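Local structure of UDP-4-amino-4,6-dideoxy-N-acetyl-beta-L-altrosamine transaminase (Helicobacter pylori, 2FN6) at residues K32-F37 and I234-G239; V47-V52 and N196-H201; L61-N66 and E202-F207; L206-G211 and N228-E233. The protein catalyses the pyridoxal-phosphate-dependent transamination of a UDP-linked 4-keto sugar, the second step in making pseudaminic acid, a sialic-acid-like sugar used to modify flagellin. One frame throughout, in Å; residues are numbered along the deposited sequence.

Contact 1. Residues K32-F37 and I234-G239; sequences KRSLLF and IQSALG
Ser236 presses its CB against the backbone of Arg33 and Ser34, 3.5 Å from Arg33 C, while its OG lies 3.3 Å from Ser34 CB. One turn further on, Gly239 lies over a face of the Phe37 ring: its CA stands 3.9 Å from the ring centroid, 24° off the normal and shifted toward the rim, a CH-pi contact. With no side chain on Gly239 the ring can come up against the helix backbone, Phe37 CE1 reaching 3.5 Å from Gly239 C. The ring gets there because CG stands anti to the backbone N (chi1 -174°), which carries it across to residues 236-239. At the other end Arg33 runs alongside Ala237, CD 4.1 Å from its CB, before its guanidinium turns away to a weak bond with Ser25 OG. Ser236 OG gives no bond to Ser34; it is taken up by Asn232 O, just before helix 233-243. In the next shell Val22 of helix 13-24 packs on both Arg33 and Ala237, Val52 of strand 49-53 packs on Ser34 and Phe37, and the carboxylate of Glu233 accepts from the backbone N atoms of Arg33 and Ser34. The segment axes approach to 8.1 Å at 32°, a close helix-helix packing through small residues, serine, alanine and glycine, that joins helix 32-45 to helix 233-243 in this pyridoxal-phosphate-dependent aminotransferase.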
loop_
_atom_site.group_PDB
_atom_site.type_symbol
_atom_site.label_atom_id
_atom_site.label_comp_id
_atom_site.label_asym_id
_atom_site.label_seq_id
_atom_site.Cartn_x
_atom_site.Cartn_y
_atom_site.Cartn_z
ATOM N N LYS A 32 -15.738 7.603 -5.751
ATOM C CA LYS A 32 -16.370 8.618 -4.927
ATOM C C LYS A 32 -16.164 8.369 -3.454
ATOM O O LYS A 32 -16.077 9.312 -2.656
ATOM C CB LYS A 32 -17.873 8.688 -5.228
ATOM C CG LYS A 32 -18.233 9.193 -6.627
ATOM C CD LYS A 32 -18.133 8.094 -7.690
ATOM C CE LYS A 32 -17.940 8.684 -9.088
ATOM N NZ LYS A 32 -17.198 7.739 -9.980
ATOM N N ARG A 33 -16.091 7.098 -3.084
ATOM C CA ARG A 33 -16.116 6.748 -1.667
ATOM C C ARG A 33 -14.878 7.160 -0.872
ATOM O O ARG A 33 -15.025 7.535 0.291
ATOM C CB ARG A 33 -16.530 5.284 -1.445
ATOM C CG ARG A 33 -18.060 5.083 -1.560
ATOM C CD ARG A 33 -18.413 3.631 -1.769
ATOM N NE ARG A 33 -19.691 3.419 -2.448
ATOM C CZ ARG A 33 -19.831 2.806 -3.627
ATOM N NH1 ARG A 33 -18.771 2.327 -4.289
ATOM N NH2 ARG A 33 -21.044 2.659 -4.152
ATOM N N SER A 34 -13.683 7.138 -1.476
ATOM C CA SER A 34 -12.491 7.672 -0.778
ATOM C C SER A 34 -12.558 9.182 -0.571
ATOM O O SER A 34 -12.253 9.663 0.530
ATOM C CB SER A 34 -11.164 7.260 -1.424
ATOM O OG SER A 34 -11.254 7.203 -2.836
ATOM N N LEU A 35 -12.972 9.918 -1.611
ATOM C CA LEU A 35 -13.266 11.368 -1.485
ATOM C C LEU A 35 -14.279 11.627 -0.378
ATOM O O LEU A 35 -14.034 12.451 0.497
ATOM C CB LEU A 35 -13.755 11.986 -2.803
ATOM C CG LEU A 35 -12.829 11.887 -4.037
ATOM C CD1 LEU A 35 -13.617 12.146 -5.323
ATOM C CD2 LEU A 35 -11.583 12.800 -3.952
ATOM N N LEU A 36 -15.383 10.887 -0.375
ATOM C CA LEU A 36 -16.375 11.041 0.694
ATOM C C LEU A 36 -15.752 10.835 2.083
ATOM O O LEU A 36 -16.011 11.602 3.010
ATOM C CB LEU A 36 -17.558 10.096 0.489
ATOM C CG LEU A 36 -18.746 10.498 -0.398
ATOM C CD1 LEU A 36 -19.811 9.367 -0.431
ATOM C CD2 LEU A 36 -19.375 11.822 0.067
ATOM N N PHE A 37 -14.917 9.805 2.198
ATOM C CA PHE A 37 -14.223 9.454 3.436
ATOM C C PHE A 37 -13.281 10.569 3.864
ATOM O O PHE A 37 -13.280 10.965 5.014
ATOM C CB PHE A 37 -13.480 8.100 3.251
ATOM C CG PHE A 37 -12.831 7.559 4.507
ATOM C CD1 PHE A 37 -13.359 7.836 5.776
ATOM C CD2 PHE A 37 -11.700 6.730 4.417
ATOM C CE1 PHE A 37 -12.764 7.314 6.935
ATOM C CE2 PHE A 37 -11.090 6.183 5.582
ATOM C CZ PHE A 37 -11.607 6.486 6.834
ATOM N N ILE A 234 -13.929 -0.276 -1.252
ATOM C CA ILE A 234 -14.487 -1.182 -0.265
ATOM C C ILE A 234 -14.021 -0.746 1.107
ATOM O O ILE A 234 -14.797 -0.753 2.065
ATOM C CB ILE A 234 -14.045 -2.647 -0.511
ATOM C CG1 ILE A 234 -14.334 -3.071 -1.950
ATOM C CG2 ILE A 234 -14.707 -3.593 0.496
ATOM C CD1 ILE A 234 -13.676 -4.403 -2.327
ATOM N N GLN A 235 -12.754 -0.350 1.204
ATOM C CA GLN A 235 -12.206 0.027 2.488
ATOM C C GLN A 235 -12.605 1.449 2.861
ATOM O O GLN A 235 -12.765 1.762 4.040
ATOM C CB GLN A 235 -10.703 -0.193 2.505
ATOM C CG GLN A 235 -10.358 -1.676 2.536
ATOM C CD GLN A 235 -8.894 -1.970 2.286
ATOM O OE1 GLN A 235 -8.002 -1.399 2.920
ATOM N NE2 GLN A 235 -8.638 -2.898 1.364
ATOM N N SER A 236 -12.813 2.294 1.856
ATOM C CA SER A 236 -13.342 3.635 2.099
ATOM C C SER A 236 -14.770 3.589 2.674
ATOM O O SER A 236 -15.075 4.312 3.624
ATOM C CB SER A 236 -13.306 4.482 0.823
ATOM O OG SER A 236 -11.996 4.574 0.271
ATOM N N ALA A 237 -15.629 2.731 2.118
ATOM C CA ALA A 237 -16.999 2.579 2.630
ATOM C C ALA A 237 -17.021 2.158 4.101
ATOM O O ALA A 237 -17.803 2.684 4.888
ATOM C CB ALA A 237 -17.790 1.591 1.784
ATOM N N LEU A 238 -16.144 1.222 4.460
ATOM C CA LEU A 238 -16.008 0.753 5.826
ATOM C C LEU A 238 -15.517 1.872 6.765
ATOM O O LEU A 238 -15.999 2.022 7.926
ATOM C CB LEU A 238 -15.044 -0.439 5.855
ATOM C CG LEU A 238 -14.737 -1.167 7.162
ATOM C CD1 LEU A 238 -15.987 -1.436 8.004
ATOM C CD2 LEU A 238 -14.028 -2.466 6.858
ATOM N N GLY A 239 -14.545 2.639 6.272
ATOM C CA GLY A 239 -14.084 3.817 6.975
ATOM C C GLY A 239 -15.205 4.803 7.242
ATOM O O GLY A 239 -15.419 5.173 8.397
#

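Contact 2. Residues V47-V52 and N196-H201; sequences VKHALV and NDSELH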
loop_
_atom_site.group_PDB
_atom_site.type_symbol
_atom_site.label_atom_id
_atom_site.label_comp_id
_atom_site.label_asym_id
_atom_site.label_seq_id
_atom_site.Cartn_x
_atom_site.Cartn_y
_atom_site.Cartn_z
ATOM N N VAL A 47 -10.189 19.991 10.091
ATOM C CA VAL A 47 -9.008 20.368 9.309
ATOM C C VAL A 47 -9.408 20.620 7.870
ATOM O O VAL A 47 -10.541 20.330 7.476
ATOM C CB VAL A 47 -7.848 19.316 9.389
ATOM C CG1 VAL A 47 -7.270 19.243 10.791
ATOM C CG2 VAL A 47 -8.318 17.939 8.929
ATOM N N LYS A 48 -8.478 21.153 7.087
ATOM C CA LYS A 48 -8.772 21.535 5.711
ATOM C C LYS A 48 -8.615 20.407 4.696
ATOM O O LYS A 48 -9.408 20.296 3.760
ATOM C CB LYS A 48 -7.936 22.751 5.292
ATOM C CG LYS A 48 -8.648 24.069 5.540
ATOM C CD LYS A 48 -7.709 25.269 5.512
ATOM C CE LYS A 48 -8.433 26.512 6.003
ATOM N NZ LYS A 48 -7.548 27.706 5.988
ATOM N N HIS A 49 -7.594 19.575 4.881
ATOM C CA HIS A 49 -7.250 18.573 3.875
ATOM C C HIS A 49 -6.958 17.178 4.438
ATOM O O HIS A 49 -6.276 17.019 5.464
ATOM C CB HIS A 49 -6.074 19.071 3.038
ATOM C CG HIS A 49 -6.320 20.395 2.386
ATOM N ND1 HIS A 49 -7.263 20.572 1.394
ATOM C CD2 HIS A 49 -5.759 21.611 2.593
ATOM C CE1 HIS A 49 -7.262 21.836 1.011
ATOM N NE2 HIS A 49 -6.357 22.487 1.721
ATOM N N ALA A 50 -7.465 16.166 3.741
ATOM C CA ALA A 50 -7.264 14.783 4.145
ATOM C C ALA A 50 -6.952 13.906 2.950
ATOM O O ALA A 50 -7.613 14.014 1.913
ATOM C CB ALA A 50 -8.489 14.273 4.863
ATOM N N LEU A 51 -5.949 13.037 3.107
ATOM C CA LEU A 51 -5.655 11.981 2.128
ATOM C C LEU A 51 -5.576 10.584 2.763
ATOM O O LEU A 51 -4.850 10.371 3.746
ATOM C CB LEU A 51 -4.331 12.258 1.422
ATOM C CG LEU A 51 -4.254 13.327 0.340
ATOM C CD1 LEU A 51 -2.818 13.407 -0.070
ATOM C CD2 LEU A 51 -5.158 13.000 -0.869
ATOM N N VAL A 52 -6.292 9.624 2.188
ATOM C CA VAL A 52 -6.272 8.260 2.721
ATOM C C VAL A 52 -5.326 7.342 1.961
ATOM O O VAL A 52 -5.240 7.399 0.734
ATOM C CB VAL A 52 -7.675 7.620 2.790
ATOM C CG1 VAL A 52 -8.542 8.327 3.836
ATOM C CG2 VAL A 52 -8.328 7.587 1.403
ATOM N N ASN A 196 -3.504 21.327 7.142
ATOM C CA ASN A 196 -4.130 22.607 6.866
ATOM C C ASN A 196 -3.443 23.363 5.709
ATOM O O ASN A 196 -3.944 24.395 5.250
ATOM C CB ASN A 196 -4.231 23.435 8.149
ATOM C CG ASN A 196 -5.464 23.078 8.981
ATOM O OD1 ASN A 196 -6.564 22.938 8.452
ATOM N ND2 ASN A 196 -5.284 22.945 10.289
ATOM N N ASP A 197 -2.328 22.817 5.219
ATOM C CA ASP A 197 -1.545 23.415 4.120
ATOM C C ASP A 197 -1.920 22.801 2.767
ATOM O O ASP A 197 -1.618 21.640 2.492
ATOM C CB ASP A 197 -0.036 23.276 4.400
ATOM C CG ASP A 197 0.849 23.869 3.289
ATOM O OD1 ASP A 197 0.861 23.352 2.144
ATOM O OD2 ASP A 197 1.569 24.847 3.578
ATOM N N SER A 198 -2.561 23.600 1.921
ATOM C CA SER A 198 -3.072 23.131 0.635
ATOM C C SER A 198 -1.997 22.613 -0.313
ATOM O O SER A 198 -2.259 21.728 -1.129
ATOM C CB SER A 198 -3.876 24.231 -0.053
ATOM O OG SER A 198 -4.311 23.806 -1.336
ATOM N N GLU A 199 -0.795 23.165 -0.211
ATOM C CA GLU A 199 0.296 22.771 -1.097
ATOM C C GLU A 199 0.809 21.375 -0.751
ATOM O O GLU A 199 1.074 20.559 -1.641
ATOM C CB GLU A 199 1.426 23.812 -1.061
ATOM C CG GLU A 199 1.360 24.852 -2.196
ATOM C CD GLU A 199 1.767 24.278 -3.566
ATOM O OE1 GLU A 199 1.144 24.657 -4.590
ATOM O OE2 GLU A 199 2.709 23.448 -3.618
ATOM N N LEU A 200 0.931 21.117 0.551
ATOM C CA LEU A 200 1.291 19.798 1.061
ATOM C C LEU A 200 0.304 18.727 0.549
ATOM O O LEU A 200 0.712 17.753 -0.094
ATOM C CB LEU A 200 1.374 19.805 2.595
ATOM C CG LEU A 200 2.082 18.594 3.232
ATOM C CD1 LEU A 200 3.315 18.159 2.431
ATOM C CD2 LEU A 200 2.467 18.847 4.683
ATOM N N HIS A 201 -0.982 18.947 0.805
ATOM C CA HIS A 201 -2.034 18.055 0.347
ATOM C C HIS A 201 -1.842 17.625 -1.106
ATOM O O HIS A 201 -1.687 16.429 -1.379
ATOM C CB HIS A 201 -3.387 18.707 0.560
ATOM C CG HIS A 201 -4.544 17.901 0.057
ATOM N ND1 HIS A 201 -5.158 16.927 0.814
ATOM C CD2 HIS A 201 -5.220 17.951 -1.114
ATOM C CE1 HIS A 201 -6.156 16.403 0.125
ATOM N NE2 HIS A 201 -6.217 17.011 -1.048
#
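Residues 47-52 enter strand 49-53, outermost in the sheet of this chain, while residues 196-201 turn into helix 198-207, and the backbones come nearest at Lys48 and Asn196, with CA atoms 4.9 Å apart. There Lys48 N donates to Asn196 OD1 over 3.0 Å, a bent bond (134° at the hydrogen) whose donor is tilted out of the amide's carbonyl plane. The lysine chain crosses the asparagine at about a right angle, its CB and CG packing on the same oxygen. His49 and His201 form the centre. Their rings are inclined by 33° with centroids 4.8 Å apart, an oblique pair in which His49 CG and ND1 lie over one face of His201; His49 CB is 3.2 Å from His201 ND1. Farther out along the His49 ring, NE2 rests 3.5 Å from Ser198 CB. The His201 ring, its CG anti to the backbone N (chi1 177°), turns its edge to the main chain of the strand, CE1 meeting Ala50 O at 3.3 Å, and Leu51 CG packs on CE1 as well. Asp197 caps the helix start: its OD1 takes a good bond from Leu200 N and a weak one from Glu199 N. A single hydrogen bond thus ties the two segments at the solvent-facing end, and the rest is packing, chiefly of the two imidazoles with Leu51 and Ser198. With His49 ND1 4.2 Å from His201 ND1, simultaneous protonation of both histidines would probably be disfavoured.

Contact 3. Residues L61-N66 and E202-F207; sequences LTLYRN and EKMKLF
The Phe207 ring lies against helix 56-66 with Asn66 over one face, the end of its amide about 3.5 Å above the plane and shifted toward the rim, the two planes 71° apart. At the ring's edge Thr62 CG2 meets Phe207 CD1 at 3.4 Å, and the guanidinium of Arg65 sits beyond CZ. The arginine turns a face to the ring: Phe207 CZ points at its centre, 3.8 Å from Arg65 CZ, and the planes stand at 82°. This is an edge-on approach of the ring rather than a stacked cation-pi pair. Bends at chi2 and chi3 fold the arginine chain back so that its guanidinium stands at the ring's edge, and its NH1 makes a salt bridge to Glu93 of the second subunit, which fixes the group from outside. The extended Lys203 chain passes Asn66 at a slant and gives NZ to Asn66 O over 3.0 Å, well to the side of the carbonyl and tilted out of its plane; the peptide oxygen near the end of helix 56-66 thus meets a positive charge. Met204 packs its SD 4.1 Å from Leu63 CA, and its side chain also touches Leu51 of strand 49-53. The segment axes cross at 123°, 9.6 Å apart. It is a helix-helix crossing centred on Phe207, joining helices 56-66 and 198-207 beside the mixed sheet of the pyridoxal-phosphate-dependent aminotransferase fold, with Arg65 at the subunit interface.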
loop_
_atom_site.group_PDB
_atom_site.type_symbol
_atom_site.label_atom_id
_atom_site.label_comp_id
_atom_site.label_asym_id
_atom_site.label_seq_id
_atom_site.Cartn_x
_atom_site.Cartn_y
_atom_site.Cartn_z
ATOM N N LEU A 61 5.360 7.792 5.070
ATOM C CA LEU A 61 6.397 7.945 4.070
ATOM C C LEU A 61 6.081 9.106 3.143
ATOM O O LEU A 61 6.970 9.880 2.774
ATOM C CB LEU A 61 6.560 6.668 3.259
ATOM C CG LEU A 61 7.616 6.669 2.162
ATOM C CD1 LEU A 61 9.029 6.618 2.740
ATOM C CD2 LEU A 61 7.397 5.525 1.199
ATOM N N THR A 62 4.817 9.235 2.756
ATOM C CA THR A 62 4.492 10.244 1.773
ATOM C C THR A 62 4.694 11.624 2.414
ATOM O O THR A 62 5.257 12.513 1.794
ATOM C CB THR A 62 3.087 10.064 1.186
ATOM O OG1 THR A 62 2.126 10.278 2.216
ATOM C CG2 THR A 62 2.914 8.652 0.628
ATOM N N LEU A 63 4.276 11.760 3.667
ATOM C CA LEU A 63 4.555 12.938 4.472
ATOM C C LEU A 63 6.054 13.241 4.639
ATOM O O LEU A 63 6.496 14.376 4.411
ATOM C CB LEU A 63 3.901 12.808 5.850
ATOM C CG LEU A 63 4.118 13.998 6.782
ATOM C CD1 LEU A 63 3.752 15.326 6.074
ATOM C CD2 LEU A 63 3.338 13.802 8.062
ATOM N N TYR A 64 6.830 12.243 5.054
ATOM C CA TYR A 64 8.266 12.446 5.258
ATOM C C TYR A 64 8.948 12.892 3.982
ATOM O O TYR A 64 9.877 13.699 4.036
ATOM C CB TYR A 64 8.960 11.186 5.784
ATOM C CG TYR A 64 8.678 10.837 7.225
ATOM C CD1 TYR A 64 8.978 9.569 7.708
ATOM C CD2 TYR A 64 8.115 11.766 8.106
ATOM C CE1 TYR A 64 8.732 9.221 9.025
ATOM C CE2 TYR A 64 7.861 11.427 9.434
ATOM C CZ TYR A 64 8.169 10.146 9.886
ATOM O OH TYR A 64 7.934 9.784 11.197
ATOM N N ARG A 65 8.490 12.370 2.845
ATOM C CA ARG A 65 9.122 12.653 1.556
ATOM C C ARG A 65 8.735 14.009 1.005
ATOM O O ARG A 65 9.437 14.546 0.160
ATOM C CB ARG A 65 8.795 11.568 0.518
ATOM C CG ARG A 65 9.484 10.241 0.772
ATOM C CD ARG A 65 10.977 10.261 0.389
ATOM N NE ARG A 65 11.147 10.394 -1.055
ATOM C CZ ARG A 65 11.041 9.393 -1.926
ATOM N NH1 ARG A 65 10.773 8.166 -1.505
ATOM N NH2 ARG A 65 11.204 9.616 -3.222
ATOM N N ASN A 66 7.630 14.567 1.491
ATOM C CA ASN A 66 7.044 15.726 0.839
ATOM C C ASN A 66 6.834 16.989 1.677
ATOM O O ASN A 66 6.472 18.024 1.118
ATOM C CB ASN A 66 5.731 15.335 0.150
ATOM C CG ASN A 66 5.945 14.382 -1.011
ATOM O OD1 ASN A 66 6.163 13.180 -0.817
ATOM N ND2 ASN A 66 5.875 14.909 -2.227
ATOM N N GLU A 202 -1.793 18.596 -2.020
ATOM C CA GLU A 202 -1.734 18.331 -3.465
ATOM C C GLU A 202 -0.454 17.628 -3.904
ATOM O O GLU A 202 -0.429 16.926 -4.917
ATOM C CB GLU A 202 -1.883 19.635 -4.268
ATOM C CG GLU A 202 -3.211 20.382 -4.104
ATOM C CD GLU A 202 -4.390 19.676 -4.765
ATOM O OE1 GLU A 202 -4.175 18.851 -5.693
ATOM O OE2 GLU A 202 -5.540 19.953 -4.349
ATOM N N LYS A 203 0.611 17.834 -3.146
ATOM C CA LYS A 203 1.905 17.266 -3.483
ATOM C C LYS A 203 1.920 15.799 -3.074
ATOM O O LYS A 203 2.450 14.935 -3.798
ATOM C CB LYS A 203 3.013 18.042 -2.771
ATOM C CG LYS A 203 4.396 17.904 -3.362
ATOM C CD LYS A 203 5.411 18.563 -2.432
ATOM C CE LYS A 203 6.834 18.166 -2.782
ATOM N NZ LYS A 203 7.753 18.286 -1.607
ATOM N N MET A 204 1.325 15.506 -1.923
ATOM C CA MET A 204 1.319 14.123 -1.476
ATOM C C MET A 204 0.145 13.336 -2.043
ATOM O O MET A 204 0.103 12.116 -1.943
ATOM C CB MET A 204 1.564 13.959 0.038
ATOM C CG MET A 204 0.715 14.761 0.972
ATOM S SD MET A 204 1.261 14.639 2.701
ATOM C CE MET A 204 -0.069 15.601 3.409
ATOM N N LYS A 205 -0.757 14.040 -2.727
ATOM C CA LYS A 205 -1.796 13.418 -3.543
ATOM C C LYS A 205 -1.214 12.728 -4.781
ATOM O O LYS A 205 -1.714 11.684 -5.219
ATOM C CB LYS A 205 -2.818 14.473 -3.956
ATOM C CG LYS A 205 -3.960 13.982 -4.836
ATOM C CD LYS A 205 -5.201 14.851 -4.640
ATOM C CE LYS A 205 -6.391 14.326 -5.442
ATOM N NZ LYS A 205 -7.671 15.015 -5.091
ATOM N N LEU A 206 -0.161 13.320 -5.343
ATOM C CA LEU A 206 0.456 12.804 -6.560
ATOM C C LEU A 206 1.490 11.742 -6.213
ATOM O O LEU A 206 1.705 10.786 -6.951
ATOM C CB LEU A 206 1.098 13.947 -7.360
ATOM C CG LEU A 206 0.204 15.115 -7.790
ATOM C CD1 LEU A 206 1.048 16.310 -8.306
ATOM C CD2 LEU A 206 -0.858 14.668 -8.810
ATOM N N PHE A 207 2.127 11.907 -5.067
ATOM C CA PHE A 207 3.022 10.892 -4.575
ATOM C C PHE A 207 2.248 9.582 -4.385
ATOM O O PHE A 207 2.737 8.492 -4.713
ATOM C CB PHE A 207 3.628 11.329 -3.255
ATOM C CG PHE A 207 4.883 10.603 -2.914
ATOM C CD1 PHE A 207 4.870 9.567 -1.987
ATOM C CD2 PHE A 207 6.081 10.943 -3.528
ATOM C CE1 PHE A 207 6.036 8.885 -1.662
ATOM C CE2 PHE A 207 7.263 10.254 -3.229
ATOM C CZ PHE A 207 7.242 9.223 -2.291
#

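Contact 4. Residues L206-G211 and N228-E233; sequences LFRSHG and NFRLNE
Residues 206-211 leave the end of helix 198-207 and run beside the irregular segment 228-233, the backbones meeting at one isolated bridge, Ser209 with Asn228, CA atoms 5.0 Å apart. Phe229 N donates to Arg208 O over 3.0 Å in an almost straight bond (175°), and Asn228 CA makes a longer C-H...O contact to the same oxygen. The turn is closed within its own segment by Leu206 O, which accepts from Ser209 N and Gly211 N on opposite faces of its plane. Arg230 reaches back across the bridge: NH1 bonds Ser209 OG over 2.9 Å, with the hydroxyl near the guanidinium plane. A bend at chi3 (-63°) swings that guanidinium toward the serine, and the His210 ring lies at its edge, His210 NE2 3.8 Å from Arg230 NH1. The other end of the guanidinium is held by a salt bridge from NH2 to Glu189 of the second subunit. Arg208 lies across Arg230 at about a right angle, its CD 3.7 Å from Phe229 O, and carries its own guanidinium off to Glu38 and Val52 O, well away from that of Arg230. Phe207 and Phe229 touch lightly, CE1 to CE2 4.3 Å, with His227 packed on both rings. His210 NE2 and CE1 pack on Asn228 CB, and the ring meets Phe84 of the second subunit edge-to-face. Asn228 is a substrate-binding residue and lies beside a bound phosphate ion, probably from the crystallisation liquor; the bridge thus holds 206-211 against a substrate-site loop at the dimer interface of this DegT/DnrJ/EryC1-family aminotransferase.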
loop_
_atom_site.group_PDB
_atom_site.type_symbol
_atom_site.label_atom_id
_atom_site.label_comp_id
_atom_site.label_asym_id
_atom_site.label_seq_id
_atom_site.Cartn_x
_atom_site.Cartn_y
_atom_site.Cartn_z
ATOM N N LEU A 206 -0.161 13.320 -5.343
ATOM C CA LEU A 206 0.456 12.804 -6.560
ATOM C C LEU A 206 1.490 11.742 -6.213
ATOM O O LEU A 206 1.705 10.786 -6.951
ATOM C CB LEU A 206 1.098 13.947 -7.360
ATOM C CG LEU A 206 0.204 15.115 -7.790
ATOM C CD1 LEU A 206 1.048 16.310 -8.306
ATOM C CD2 LEU A 206 -0.858 14.668 -8.810
ATOM N N PHE A 207 2.127 11.907 -5.067
ATOM C CA PHE A 207 3.022 10.892 -4.575
ATOM C C PHE A 207 2.248 9.582 -4.385
ATOM O O PHE A 207 2.737 8.492 -4.713
ATOM C CB PHE A 207 3.628 11.329 -3.255
ATOM C CG PHE A 207 4.883 10.603 -2.914
ATOM C CD1 PHE A 207 4.870 9.567 -1.987
ATOM C CD2 PHE A 207 6.081 10.943 -3.528
ATOM C CE1 PHE A 207 6.036 8.885 -1.662
ATOM C CE2 PHE A 207 7.263 10.254 -3.229
ATOM C CZ PHE A 207 7.242 9.223 -2.291
ATOM N N ARG A 208 1.033 9.725 -3.861
ATOM C CA ARG A 208 0.097 8.627 -3.652
ATOM C C ARG A 208 -0.301 7.860 -4.909
ATOM O O ARG A 208 -0.664 6.679 -4.826
ATOM C CB ARG A 208 -1.151 9.156 -2.955
ATOM C CG ARG A 208 -2.345 8.262 -3.090
ATOM C CD ARG A 208 -2.996 8.082 -1.781
ATOM N NE ARG A 208 -4.234 8.828 -1.551
ATOM C CZ ARG A 208 -4.983 9.469 -2.441
ATOM N NH1 ARG A 208 -4.655 9.535 -3.722
ATOM N NH2 ARG A 208 -6.084 10.059 -2.018
ATOM N N SER A 209 -0.217 8.514 -6.066
ATOM C CA SER A 209 -0.726 7.929 -7.288
ATOM C C SER A 209 0.100 8.270 -8.538
ATOM O O SER A 209 -0.330 9.051 -9.391
ATOM C CB SER A 209 -2.177 8.348 -7.454
ATOM O OG SER A 209 -2.843 7.456 -8.308
ATOM N N HIS A 210 1.289 7.684 -8.630
ATOM C CA HIS A 210 2.128 7.707 -9.838
ATOM C C HIS A 210 2.655 9.081 -10.284
ATOM O O HIS A 210 3.328 9.164 -11.314
ATOM C CB HIS A 210 1.415 7.035 -11.011
ATOM C CG HIS A 210 0.876 5.682 -10.691
ATOM N ND1 HIS A 210 1.689 4.596 -10.447
ATOM C CD2 HIS A 210 -0.396 5.240 -10.561
ATOM C CE1 HIS A 210 0.941 3.541 -10.186
ATOM N NE2 HIS A 210 -0.327 3.904 -10.250
ATOM N N GLY A 211 2.337 10.134 -9.529
ATOM C CA GLY A 211 2.662 11.498 -9.924
ATOM C C GLY A 211 1.933 11.919 -11.192
ATOM O O GLY A 211 2.413 12.787 -11.929
ATOM N N ASN A 228 1.563 3.567 -5.851
ATOM C CA ASN A 228 0.136 3.301 -5.720
ATOM C C ASN A 228 -0.117 2.927 -4.308
ATOM O O ASN A 228 0.005 1.747 -3.947
ATOM C CB ASN A 228 -0.375 2.190 -6.641
ATOM C CG ASN A 228 -1.898 1.982 -6.517
ATOM O OD1 ASN A 228 -2.504 1.290 -7.323
ATOM N ND2 ASN A 228 -2.511 2.597 -5.511
ATOM N N PHE A 229 -0.454 3.945 -3.516
ATOM C CA PHE A 229 -0.775 3.791 -2.111
ATOM C C PHE A 229 -2.226 4.168 -1.882
ATOM O O PHE A 229 -2.605 4.560 -0.762
ATOM C CB PHE A 229 0.075 4.712 -1.233
ATOM C CG PHE A 229 1.544 4.437 -1.268
ATOM C CD1 PHE A 229 2.038 3.149 -1.432
ATOM C CD2 PHE A 229 2.448 5.482 -1.083
ATOM C CE1 PHE A 229 3.402 2.918 -1.443
ATOM C CE2 PHE A 229 3.825 5.255 -1.091
ATOM C CZ PHE A 229 4.293 3.972 -1.261
ATOM N N ARG A 230 -3.047 4.072 -2.923
ATOM C CA ARG A 230 -4.463 4.422 -2.778
ATOM C C ARG A 230 -5.175 3.501 -1.777
ATOM O O ARG A 230 -4.713 2.390 -1.492
ATOM C CB ARG A 230 -5.179 4.424 -4.135
ATOM C CG ARG A 230 -4.517 5.356 -5.149
ATOM C CD ARG A 230 -5.347 5.549 -6.411
ATOM N NE ARG A 230 -5.513 4.303 -7.147
ATOM C CZ ARG A 230 -4.707 3.888 -8.118
ATOM N NH1 ARG A 230 -3.670 4.632 -8.485
ATOM N NH2 ARG A 230 -4.950 2.728 -8.728
ATOM N N LEU A 231 -6.272 4.001 -1.219
ATOM C CA LEU A 231 -7.188 3.192 -0.442
ATOM C C LEU A 231 -8.386 2.936 -1.345
ATOM O O LEU A 231 -8.961 3.883 -1.889
ATOM C CB LEU A 231 -7.620 3.914 0.838
ATOM C CG LEU A 231 -8.481 3.079 1.798
ATOM C CD1 LEU A 231 -7.681 1.859 2.312
ATOM C CD2 LEU A 231 -9.008 3.898 2.964
ATOM N N ASN A 232 -8.767 1.668 -1.504
ATOM C CA ASN A 232 -9.856 1.315 -2.405
ATOM C C ASN A 232 -11.265 1.571 -1.847
ATOM O O ASN A 232 -11.444 1.815 -0.653
ATOM C CB ASN A 232 -9.701 -0.122 -2.891
ATOM C CG ASN A 232 -9.838 -1.137 -1.777
ATOM O OD1 ASN A 232 -8.925 -1.928 -1.537
ATOM N ND2 ASN A 232 -10.965 -1.121 -1.090
ATOM N N GLU A 233 -12.259 1.504 -2.728
ATOM C CA GLU A 233 -13.645 1.850 -2.398
ATOM C C GLU A 233 -14.295 0.998 -1.315
ATOM O O GLU A 233 -15.120 1.492 -0.551
ATOM C CB GLU A 233 -14.511 1.808 -3.657
ATOM C CG GLU A 233 -14.113 2.821 -4.708
ATOM C CD GLU A 233 -14.334 4.243 -4.251
ATOM O OE1 GLU A 233 -13.359 4.871 -3.757
ATOM O OE2 GLU A 233 -15.487 4.720 -4.389
#

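From the N terminus, helix 32-45 opens contact 1, which closes only at helix 233-243 and so encloses the other three. Strand 49-53 and then helix 56-66 follow, and both meet helix 198-207: contact 2 at its start, contact 3 further along, their segments alternating in the chain so that the two loops cross. Contact 4 begins where contact 3 ends, sharing Leu206 and Phe207, and closes a short loop back onto 228-233, in series after contact 2. Direct touches join neighbours: Phe37 to Val52, Leu51 to Lys205, and Thr62 to Phe229. Helix 198-207 thus gathers strand 49-53, helix 56-66 and the loop before helix 233-243, and contact 1 joins that last helix to helix 32-45.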